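Local coordinates for Xaa-Pro dipeptidase (Pyrococcus horikoshii, PDB 1WY2), which probably hydrolyses dipeptides that carry proline at the C-terminal position and a nonpolar residue before it, using two metal ions in each subunit of a homodimer, at residues K9-F14 with D118-D123; N18-V23 with E113-D118; G157-E162 with A198-I203; E162-V167 with T183-G188. All blocks are in the same frame, centred on the assembly; numbering follows the deposited sequence.

Contact 1: residues K9-F14 with D118-D123; sequences KKIIEF and DDVIRD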
# COMPACT_ATOMS: atom_id res chain seq x y z
N LYS A 9 11.80 -12.66 22.72
CA LYS A 9 11.91 -12.66 24.17
C LYS A 9 11.42 -11.36 24.79
O LYS A 9 10.86 -11.36 25.89
CB LYS A 9 13.34 -12.97 24.60
CG LYS A 9 13.66 -14.45 24.47
CD LYS A 9 15.14 -14.73 24.55
CE LYS A 9 15.39 -16.23 24.48
NZ LYS A 9 16.78 -16.55 24.09
N LYS A 10 11.62 -10.24 24.10
CA LYS A 10 11.15 -8.96 24.61
C LYS A 10 9.63 -8.96 24.63
O LYS A 10 9.01 -8.39 25.53
CB LYS A 10 11.67 -7.81 23.76
CG LYS A 10 13.14 -7.50 24.02
CD LYS A 10 13.60 -6.27 23.28
CE LYS A 10 15.05 -5.94 23.64
NZ LYS A 10 15.50 -4.69 22.97
N ILE A 11 9.03 -9.62 23.65
CA ILE A 11 7.58 -9.70 23.59
C ILE A 11 7.09 -10.62 24.71
O ILE A 11 6.08 -10.35 25.35
CB ILE A 11 7.11 -10.22 22.22
CG1 ILE A 11 7.38 -9.14 21.16
CG2 ILE A 11 5.62 -10.57 22.26
CD1 ILE A 11 7.20 -9.60 19.73
N ILE A 12 7.82 -11.72 24.95
CA ILE A 12 7.43 -12.64 26.01
C ILE A 12 7.48 -11.93 27.37
O ILE A 12 6.63 -12.17 28.23
CB ILE A 12 8.34 -13.89 26.04
CG1 ILE A 12 8.05 -14.76 24.81
CG2 ILE A 12 8.13 -14.67 27.33
CD1 ILE A 12 9.02 -15.91 24.61
N GLU A 13 8.47 -11.06 27.55
CA GLU A 13 8.59 -10.31 28.80
C GLU A 13 7.35 -9.45 28.99
O GLU A 13 6.72 -9.46 30.05
CB GLU A 13 9.83 -9.41 28.77
CG GLU A 13 9.94 -8.46 29.95
CD GLU A 13 11.20 -7.63 29.92
OE1 GLU A 13 11.45 -6.94 28.91
OE2 GLU A 13 11.96 -7.66 30.92
N PHE A 14 6.99 -8.71 27.94
CA PHE A 14 5.81 -7.86 27.97
C PHE A 14 4.57 -8.69 28.28
O PHE A 14 3.72 -8.28 29.07
CB PHE A 14 5.65 -7.14 26.63
CG PHE A 14 4.49 -6.19 26.57
CD1 PHE A 14 3.24 -6.62 26.15
CD2 PHE A 14 4.65 -4.86 26.95
CE1 PHE A 14 2.16 -5.74 26.10
CE2 PHE A 14 3.57 -3.97 26.91
CZ PHE A 14 2.33 -4.41 26.49
N ASP A 118 1.28 -2.97 21.13
CA ASP A 118 1.89 -1.85 20.41
C ASP A 118 3.12 -1.27 21.14
O ASP A 118 4.14 -0.99 20.52
CB ASP A 118 0.83 -0.75 20.24
CG ASP A 118 1.27 0.36 19.30
OD1 ASP A 118 1.37 0.12 18.08
OD2 ASP A 118 1.50 1.49 19.79
N ASP A 119 3.01 -1.11 22.45
CA ASP A 119 4.11 -0.55 23.25
C ASP A 119 5.45 -1.28 23.12
O ASP A 119 6.50 -0.64 23.02
CB ASP A 119 3.72 -0.50 24.73
CG ASP A 119 2.78 0.65 25.06
OD1 ASP A 119 2.37 1.38 24.13
OD2 ASP A 119 2.46 0.82 26.25
N VAL A 120 5.42 -2.61 23.13
CA VAL A 120 6.67 -3.36 23.03
C VAL A 120 7.20 -3.36 21.60
O VAL A 120 8.41 -3.32 21.38
CB VAL A 120 6.52 -4.81 23.57
CG1 VAL A 120 5.56 -5.62 22.71
CG2 VAL A 120 7.89 -5.47 23.66
N ILE A 121 6.30 -3.39 20.62
CA ILE A 121 6.72 -3.36 19.23
C ILE A 121 7.39 -2.01 18.99
O ILE A 121 8.45 -1.92 18.38
CB ILE A 121 5.52 -3.52 18.26
CG1 ILE A 121 4.87 -4.90 18.47
CG2 ILE A 121 5.99 -3.36 16.82
CD1 ILE A 121 5.82 -6.06 18.29
N ARG A 122 6.75 -0.95 19.49
CA ARG A 122 7.29 0.40 19.36
C ARG A 122 8.64 0.54 20.04
O ARG A 122 9.60 1.04 19.46
CB ARG A 122 6.32 1.41 19.98
CG ARG A 122 6.87 2.83 20.07
CD ARG A 122 6.08 3.63 21.10
NE ARG A 122 6.22 3.05 22.43
CZ ARG A 122 5.52 3.43 23.49
NH1 ARG A 122 4.62 4.41 23.39
NH2 ARG A 122 5.72 2.84 24.67
N ASP A 123 8.72 0.10 21.29
CA ASP A 123 9.97 0.21 22.04
C ASP A 123 11.15 -0.43 21.32
O ASP A 123 12.28 0.04 21.43
CB ASP A 123 9.80 -0.39 23.44
CG ASP A 123 8.97 0.50 24.36
OD1 ASP A 123 8.56 1.60 23.93
OD2 ASP A 123 8.74 0.11 25.53

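Contact 2: residues N18-V23 with E113-D118; sequences NSIDAV and EFKKVD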
# COMPACT_ATOMS: atom_id res chain seq x y z
N ASN A 18 2.06 -8.27 31.58
CA ASN A 18 0.71 -7.78 31.30
C ASN A 18 -0.35 -8.87 31.32
O ASN A 18 -1.47 -8.68 30.83
CB ASN A 18 0.70 -7.06 29.94
CG ASN A 18 1.42 -5.73 29.99
OD1 ASN A 18 0.82 -4.70 30.31
ND2 ASN A 18 2.71 -5.74 29.69
N SER A 19 -0.01 -10.02 31.90
CA SER A 19 -0.93 -11.15 32.00
C SER A 19 -1.52 -11.55 30.66
O SER A 19 -2.72 -11.77 30.54
CB SER A 19 -2.06 -10.82 32.98
OG SER A 19 -1.55 -10.51 34.27
N ILE A 20 -0.66 -11.65 29.65
CA ILE A 20 -1.09 -12.05 28.31
C ILE A 20 -0.60 -13.48 28.08
O ILE A 20 0.56 -13.79 28.35
CB ILE A 20 -0.50 -11.12 27.23
CG1 ILE A 20 -1.06 -9.71 27.41
CG2 ILE A 20 -0.80 -11.67 25.85
CD1 ILE A 20 -0.43 -8.67 26.49
N ASP A 21 -1.48 -14.33 27.57
CA ASP A 21 -1.13 -15.73 27.34
C ASP A 21 -0.38 -16.01 26.04
O ASP A 21 0.47 -16.90 25.99
CB ASP A 21 -2.40 -16.59 27.40
CG ASP A 21 -3.10 -16.47 28.74
OD1 ASP A 21 -2.47 -16.80 29.76
OD2 ASP A 21 -4.28 -16.05 28.77
N ALA A 22 -0.70 -15.25 24.99
CA ALA A 22 -0.03 -15.43 23.71
C ALA A 22 -0.13 -14.14 22.90
O ALA A 22 -0.99 -13.30 23.16
CB ALA A 22 -0.68 -16.57 22.94
N VAL A 23 0.77 -13.99 21.94
CA VAL A 23 0.77 -12.81 21.09
C VAL A 23 0.72 -13.19 19.61
O VAL A 23 1.39 -14.13 19.18
CB VAL A 23 2.02 -11.93 21.34
CG1 VAL A 23 2.17 -10.89 20.23
CG2 VAL A 23 1.90 -11.25 22.68
N GLU A 113 -10.12 -12.46 25.75
CA GLU A 113 -9.69 -11.08 25.91
C GLU A 113 -8.57 -10.71 24.95
O GLU A 113 -7.74 -11.55 24.59
CB GLU A 113 -9.23 -10.88 27.36
CG GLU A 113 -8.89 -9.45 27.75
CD GLU A 113 -8.41 -9.34 29.19
OE1 GLU A 113 -9.17 -9.71 30.11
OE2 GLU A 113 -7.27 -8.88 29.41
N PHE A 114 -8.54 -9.44 24.54
CA PHE A 114 -7.49 -8.95 23.65
C PHE A 114 -6.81 -7.77 24.34
O PHE A 114 -7.45 -6.98 25.02
CB PHE A 114 -8.06 -8.47 22.31
CG PHE A 114 -8.71 -9.56 21.51
CD1 PHE A 114 -10.05 -9.90 21.71
CD2 PHE A 114 -7.99 -10.24 20.54
CE1 PHE A 114 -10.65 -10.91 20.97
CE2 PHE A 114 -8.58 -11.25 19.78
CZ PHE A 114 -9.92 -11.59 20.00
N LYS A 115 -5.49 -7.67 24.16
CA LYS A 115 -4.73 -6.58 24.73
C LYS A 115 -3.74 -6.07 23.70
O LYS A 115 -3.27 -6.83 22.85
CB LYS A 115 -3.97 -7.04 25.99
CG LYS A 115 -4.83 -7.12 27.24
CD LYS A 115 -3.97 -7.22 28.49
CE LYS A 115 -4.80 -7.10 29.76
NZ LYS A 115 -3.95 -7.06 30.98
N LYS A 116 -3.44 -4.77 23.76
CA LYS A 116 -2.51 -4.17 22.81
C LYS A 116 -1.07 -4.50 23.15
O LYS A 116 -0.69 -4.50 24.32
CB LYS A 116 -2.66 -2.64 22.82
CG LYS A 116 -4.03 -2.11 22.43
CD LYS A 116 -4.04 -0.59 22.46
CE LYS A 116 -5.42 -0.03 22.16
NZ LYS A 116 -6.43 -0.47 23.16
N VAL A 117 -0.26 -4.77 22.13
CA VAL A 117 1.16 -5.06 22.34
C VAL A 117 1.98 -3.99 21.61
O VAL A 117 3.20 -4.09 21.49
CB VAL A 117 1.56 -6.45 21.81
CG1 VAL A 117 0.79 -7.53 22.57
CG2 VAL A 117 1.33 -6.55 20.31
N ASP A 118 1.28 -2.97 21.13
CA ASP A 118 1.89 -1.85 20.41
C ASP A 118 3.12 -1.27 21.14
O ASP A 118 4.14 -0.99 20.52
CB ASP A 118 0.83 -0.75 20.24
CG ASP A 118 1.27 0.36 19.30
OD1 ASP A 118 1.37 0.12 18.08
OD2 ASP A 118 1.50 1.49 19.79
O HOH W 1 -1.97 -4.82 30.43
O HOH W 2 -4.81 -9.71 31.27

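Contact 3: residues G157-E162 with A198-I203; sequences GKKERE and ASDKRI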
# COMPACT_ATOMS: atom_id res chain seq x y z
N GLY A 157 7.78 23.24 -19.31
CA GLY A 157 7.23 22.36 -20.32
C GLY A 157 7.11 20.90 -19.90
O GLY A 157 6.28 20.17 -20.42
N LYS A 158 7.95 20.48 -18.96
CA LYS A 158 7.94 19.10 -18.49
C LYS A 158 6.68 18.78 -17.69
O LYS A 158 6.18 19.61 -16.93
CB LYS A 158 9.17 18.83 -17.62
CG LYS A 158 10.50 19.18 -18.26
CD LYS A 158 10.84 18.22 -19.40
CE LYS A 158 12.34 18.16 -19.63
NZ LYS A 158 12.74 16.92 -20.35
N LYS A 159 6.18 17.56 -17.86
CA LYS A 159 5.00 17.12 -17.12
C LYS A 159 5.46 16.54 -15.78
O LYS A 159 6.41 15.75 -15.74
CB LYS A 159 4.25 16.05 -17.93
CG LYS A 159 3.01 15.51 -17.25
CD LYS A 159 2.25 14.52 -18.14
CE LYS A 159 1.70 15.20 -19.38
NZ LYS A 159 0.86 14.28 -20.20
N GLU A 160 4.81 16.95 -14.69
CA GLU A 160 5.18 16.48 -13.35
C GLU A 160 5.32 14.96 -13.27
O GLU A 160 6.31 14.43 -12.77
CB GLU A 160 4.15 16.93 -12.32
CG GLU A 160 3.96 18.44 -12.24
CD GLU A 160 2.88 18.82 -11.25
OE1 GLU A 160 2.00 17.98 -10.98
OE2 GLU A 160 2.89 19.97 -10.77
N ARG A 161 4.30 14.26 -13.77
CA ARG A 161 4.30 12.80 -13.75
C ARG A 161 5.47 12.18 -14.50
O ARG A 161 5.97 11.12 -14.11
CB ARG A 161 2.99 12.27 -14.34
CG ARG A 161 2.91 10.76 -14.41
CD ARG A 161 1.69 10.25 -13.69
NE ARG A 161 0.49 11.01 -14.06
CZ ARG A 161 -0.61 11.05 -13.34
NH1 ARG A 161 -0.69 10.38 -12.20
NH2 ARG A 161 -1.65 11.77 -13.74
N GLU A 162 5.90 12.82 -15.58
CA GLU A 162 7.02 12.29 -16.35
C GLU A 162 8.32 12.42 -15.57
O GLU A 162 9.20 11.56 -15.67
CB GLU A 162 7.11 13.00 -17.71
CG GLU A 162 6.05 12.51 -18.70
CD GLU A 162 6.03 13.29 -20.00
OE1 GLU A 162 7.09 13.76 -20.45
OE2 GLU A 162 4.93 13.40 -20.59
N ALA A 198 2.68 13.84 -8.06
CA ALA A 198 2.93 14.24 -9.44
C ALA A 198 1.70 14.03 -10.32
O ALA A 198 1.09 12.96 -10.30
CB ALA A 198 4.12 13.46 -10.00
N SER A 199 1.36 15.05 -11.11
CA SER A 199 0.19 14.98 -11.98
C SER A 199 0.50 15.28 -13.44
O SER A 199 1.67 15.33 -13.84
CB SER A 199 -0.88 15.97 -11.49
OG SER A 199 -0.50 17.31 -11.77
N ASP A 200 -0.54 15.48 -14.24
CA ASP A 200 -0.36 15.77 -15.66
C ASP A 200 -0.02 17.23 -15.92
O ASP A 200 0.27 17.61 -17.06
CB ASP A 200 -1.60 15.37 -16.45
CG ASP A 200 -1.79 13.87 -16.51
OD1 ASP A 200 -0.86 13.17 -16.95
OD2 ASP A 200 -2.87 13.38 -16.11
N LYS A 201 -0.06 18.05 -14.88
CA LYS A 201 0.25 19.46 -15.02
C LYS A 201 1.66 19.65 -15.55
O LYS A 201 2.58 18.93 -15.15
CB LYS A 201 0.14 20.18 -13.67
CG LYS A 201 0.57 21.65 -13.72
CD LYS A 201 0.55 22.30 -12.34
CE LYS A 201 0.93 23.77 -12.42
NZ LYS A 201 2.29 24.00 -12.98
N ARG A 202 1.84 20.60 -16.45
CA ARG A 202 3.16 20.87 -16.98
C ARG A 202 3.79 22.01 -16.20
O ARG A 202 3.12 22.98 -15.84
CB ARG A 202 3.09 21.20 -18.48
CG ARG A 202 2.83 19.96 -19.34
CD ARG A 202 2.87 20.25 -20.83
NE ARG A 202 2.61 19.04 -21.60
CZ ARG A 202 3.46 18.03 -21.75
NH1 ARG A 202 4.66 18.08 -21.18
NH2 ARG A 202 3.12 16.97 -22.47
N ILE A 203 5.08 21.87 -15.92
CA ILE A 203 5.82 22.87 -15.17
C ILE A 203 6.05 24.14 -16.00
O ILE A 203 6.34 24.06 -17.19
CB ILE A 203 7.17 22.26 -14.72
CG1 ILE A 203 6.89 21.04 -13.83
CG2 ILE A 203 8.01 23.30 -13.98
CD1 ILE A 203 8.11 20.21 -13.51
O HOH W 3 1.82 10.27 -10.21

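Contact 4: residues E162-V167 with T183-G188; sequences EVAAKV and TIIASG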
# COMPACT_ATOMS: atom_id res chain seq x y z
N GLU A 162 5.90 12.82 -15.58
CA GLU A 162 7.02 12.29 -16.35
C GLU A 162 8.32 12.42 -15.57
O GLU A 162 9.20 11.56 -15.67
CB GLU A 162 7.11 13.00 -17.71
CG GLU A 162 6.05 12.51 -18.70
CD GLU A 162 6.03 13.29 -20.00
OE1 GLU A 162 7.09 13.76 -20.45
OE2 GLU A 162 4.93 13.40 -20.59
N VAL A 163 8.44 13.50 -14.80
CA VAL A 163 9.63 13.70 -13.98
C VAL A 163 9.63 12.59 -12.93
O VAL A 163 10.65 11.95 -12.67
CB VAL A 163 9.61 15.08 -13.28
CG1 VAL A 163 10.78 15.18 -12.30
CG2 VAL A 163 9.69 16.19 -14.32
N ALA A 164 8.46 12.36 -12.34
CA ALA A 164 8.33 11.32 -11.32
C ALA A 164 8.71 9.96 -11.90
O ALA A 164 9.44 9.19 -11.28
CB ALA A 164 6.89 11.28 -10.80
N ALA A 165 8.22 9.67 -13.10
CA ALA A 165 8.52 8.40 -13.74
C ALA A 165 10.03 8.20 -13.92
O ALA A 165 10.55 7.12 -13.66
CB ALA A 165 7.81 8.31 -15.09
N LYS A 166 10.71 9.26 -14.35
CA LYS A 166 12.15 9.19 -14.58
C LYS A 166 12.96 8.92 -13.31
O LYS A 166 13.87 8.09 -13.32
CB LYS A 166 12.64 10.48 -15.23
CG LYS A 166 14.12 10.50 -15.60
CD LYS A 166 14.42 9.57 -16.76
CE LYS A 166 15.89 9.66 -17.18
NZ LYS A 166 16.25 11.05 -17.61
N VAL A 167 12.64 9.61 -12.22
CA VAL A 167 13.39 9.42 -10.99
C VAL A 167 13.05 8.12 -10.28
O VAL A 167 13.87 7.57 -9.55
CB VAL A 167 13.23 10.61 -10.01
CG1 VAL A 167 13.61 11.90 -10.72
CG2 VAL A 167 11.81 10.68 -9.49
N THR A 183 5.61 9.43 -5.44
CA THR A 183 6.44 10.62 -5.62
C THR A 183 5.66 11.90 -5.82
O THR A 183 4.74 11.98 -6.65
CB THR A 183 7.40 10.44 -6.81
OG1 THR A 183 8.29 9.36 -6.53
CG2 THR A 183 8.22 11.71 -7.03
N ILE A 184 6.04 12.92 -5.06
CA ILE A 184 5.41 14.22 -5.14
C ILE A 184 6.28 15.19 -5.94
O ILE A 184 7.42 15.44 -5.58
CB ILE A 184 5.19 14.81 -3.72
CG1 ILE A 184 4.08 14.03 -3.01
CG2 ILE A 184 4.85 16.30 -3.80
CD1 ILE A 184 4.00 14.28 -1.53
N ILE A 185 5.72 15.68 -7.04
CA ILE A 185 6.38 16.68 -7.88
C ILE A 185 5.23 17.67 -8.03
O ILE A 185 4.38 17.51 -8.90
CB ILE A 185 6.77 16.15 -9.28
CG1 ILE A 185 7.73 14.96 -9.16
CG2 ILE A 185 7.43 17.27 -10.08
CD1 ILE A 185 9.07 15.29 -8.52
N ALA A 186 5.21 18.68 -7.16
CA ALA A 186 4.14 19.67 -7.15
C ALA A 186 4.64 21.05 -7.57
O ALA A 186 5.38 21.70 -6.83
CB ALA A 186 3.52 19.74 -5.75
N SER A 187 4.20 21.49 -8.75
CA SER A 187 4.64 22.78 -9.29
C SER A 187 3.56 23.86 -9.31
O SER A 187 2.37 23.57 -9.42
CB SER A 187 5.17 22.57 -10.71
OG SER A 187 4.13 22.14 -11.58
N GLY A 188 4.01 25.11 -9.21
CA GLY A 188 3.08 26.23 -9.22
C GLY A 188 2.06 26.14 -8.11
O GLY A 188 2.41 25.86 -6.96

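Contact 1: residues K9-F14 with D118-D123
Asp-119 is the first residue of helix 118-125 to meet helix 6-17, and it does so with its CB alone, which lies 4.1 Å from CE2 of Phe-14. Its carboxylate stands steeply to that ring, the two planes 78° apart, and reaches Arg-122 of its own helix only as a long ion pair, over the face of the guanidinium. Val-120 follows and carries most of the packing. With CG1 in the crowded position between backbone N and carbonyl carbon (chi1 66°), this methyl sits over one face of the Phe-14 ring, 4.0 Å above its plane and displaced to the rim. CB of Val-120 touches CD2 of the same ring at 3.9 Å, while CG2 rests 3.6 Å from the backbone O of Lys-10. Phe-14 can reach across because its CG is anti to the backbone N. An alanine here would remove the ring and would probably leave Val-120 CG1 and Asp-119 CB without their main partner between the helices. Ile-121 starts off to one side, but its bent chain carries CD1 to within 4.1 Å of Ile-11 CD1. Farther on, Arg-122 grips OD1 of Asp-123 side-on with NE and NH2, NE at 3.1 Å, an ion pair within segment 118-123 that takes no part in the contact. No hydrogen bond joins the two segments. They run roughly antiparallel, their axes at 147°, and Ile-11 also touches Ile-47 of strand 44-48: two helices packed through apolar side chains beside the mixed sheet of the creatinase/prolidase N-terminal domain.

Contact 2: residues N18-V23 with E113-D118
A lysine ammonium docked on the carbonyl end of a helix is the surprising element of this otherwise apolar contact. Lys-115 leaves strand 113-116 with its chain extended beyond CG, and NZ gives a hydrogen bond of 3.0 Å to the backbone O of Asn-18, approaching from above the carbonyl plane. Asn-18 follows the last turn of helix 6-17, and Ser-19, with positive phi, is the C-prime residue of the Schellman motif that ends it. Two waters complete the grip. One passes from NZ to OD1 of Asn-18, whose ND2 is held by Phe-14 O; the other lies 2.8 Å from NZ and also donates to Ser-19 O and Glu-113 OE2. On its way the lysine's aliphatic part crosses Ile-20 obliquely, Lys-115 CB lying 3.9 Å from Ile-20 CD1. Deeper in, Val-23 and Val-117 meet tip to tip, CG2 of the former 3.9 Å from CG1 of the latter. An alanine in place of Lys-115 would lose the ammonium and would probably loosen the water-bridged tie between the strand and the helix end. Strand 90-93 separates the two strands involved, and Phe-114 on the other face packs on Tyr-99 of the second subunit. The chemistry is therefore layered: valines and an isoleucine inside, and outside a cation that is likely to be favoured by the negative end of the helix dipole.

Contact 3: residues G157-E162 with A198-I203
Glu-160 has CG anti to its carbonyl carbon (chi1 -59°) and an extended chain, while Ser-199 holds OG in the crowded position between N and carbonyl carbon (chi1 73°); together these torsions bring the hydroxyl to the carboxylate. Ser-199 OG donates to Glu-160 OE1 at 2.7 Å, coming from above the carboxylate plane. The same oxygen uses its anti lone pair for Ser-199 N, 3.0 Å away. OG in turn accepts from Lys-201 N, which makes an ST turn. Around this knot the backbones run in opposite directions, with a single beta bridge between Lys-159 and Arg-202. Gly-157 N reaches Ile-203 O at 2.7 Å in an almost straight bond, and Ile-203 N returns to Lys-158 O. Where helix 160-173 begins, loop carbonyls receive its first amides: Glu-160 N binds Lys-201 O at 3.0 Å and Arg-161 N binds Ser-199 O at 2.8 Å. Side chains add further bonds. Arg-202 NH1 lies 2.8 Å from Gly-157 O, nearly along the C=O axis, with Lys-159 CE over one guanidinium face. Arg-161, bent at chi2 and chi3, offers NH2 to Asp-200 OD2 at 3.1 Å, a weak hydrogen bond within a salt bridge, and lays a face of its guanidinium over Ala-198 O. With Arg-190 paired to OE1 and Ser-187 bonded to OE2, the buried carboxylate of Glu-160 is surrounded by donors close to a helix N-terminus, which would probably keep it ionised.

Contact 4: residues E162-V167 with T183-G188
Ile-185 leaves strand 184-187 with its CB directed at helix 160-173, and the rest of its chain tells most of the contact. CG1, anti to the carbonyl carbon (chi1 -59°), comes to 4.1 Å from Ala-164 CB and also nears that residue's backbone N. A second turn at chi2 (-64°) swings CD1 to Val-163 CG1, 4.2 Å away, and the two side chains cross at about a right angle. CG2 of Ile-185 lies more loosely, 4.5 Å from Val-163 CG1. Two residues earlier Thr-183 works in the same direction: its CG2, anti to N, packs 4.0 Å from Ala-164 CB. Thr-183 CG2 also lies, less closely, 4.5 Å from Val-167 CG2. Between them Ile-184 turns away, and its backbone pairs with that of the metal ligand Asp-212 on strand 208-217. The short side chain of Ala-164 is consistent with the close approach, its CA being 6.0 Å from Thr-183 CA. This buried layer of aliphatic carbons has no hydrogen bond across the segments, and the Thr-183 hydroxyl is satisfied by Glu-168 OE2 of the same helix; shape and burial, rather than directed bonds, hold helix to strand.

Overall arrangement
The four contacts form two groups on opposite sides of the chain's centre. Contacts 1 and 2 belong to the N-terminal domain and meet directly, Phe-14 of one packing on Ile-20 and Val-117 of the other; they join a helix and the strand that follows it to a strand and its following helix. Contacts 3 and 4 share helix 160-173 in the metallopeptidase domain, linked by Ser-187, which bonds to Glu-160 and Lys-201. Chemistry does not follow burial alone: buried contact 4 is apolar, buried contact 2 adds a solvated lysine, and of the partly buried pair contact 1 is apolar between its helices, its ion pairs lying within one segment, whereas contact 3 is dense in hydrogen bonds.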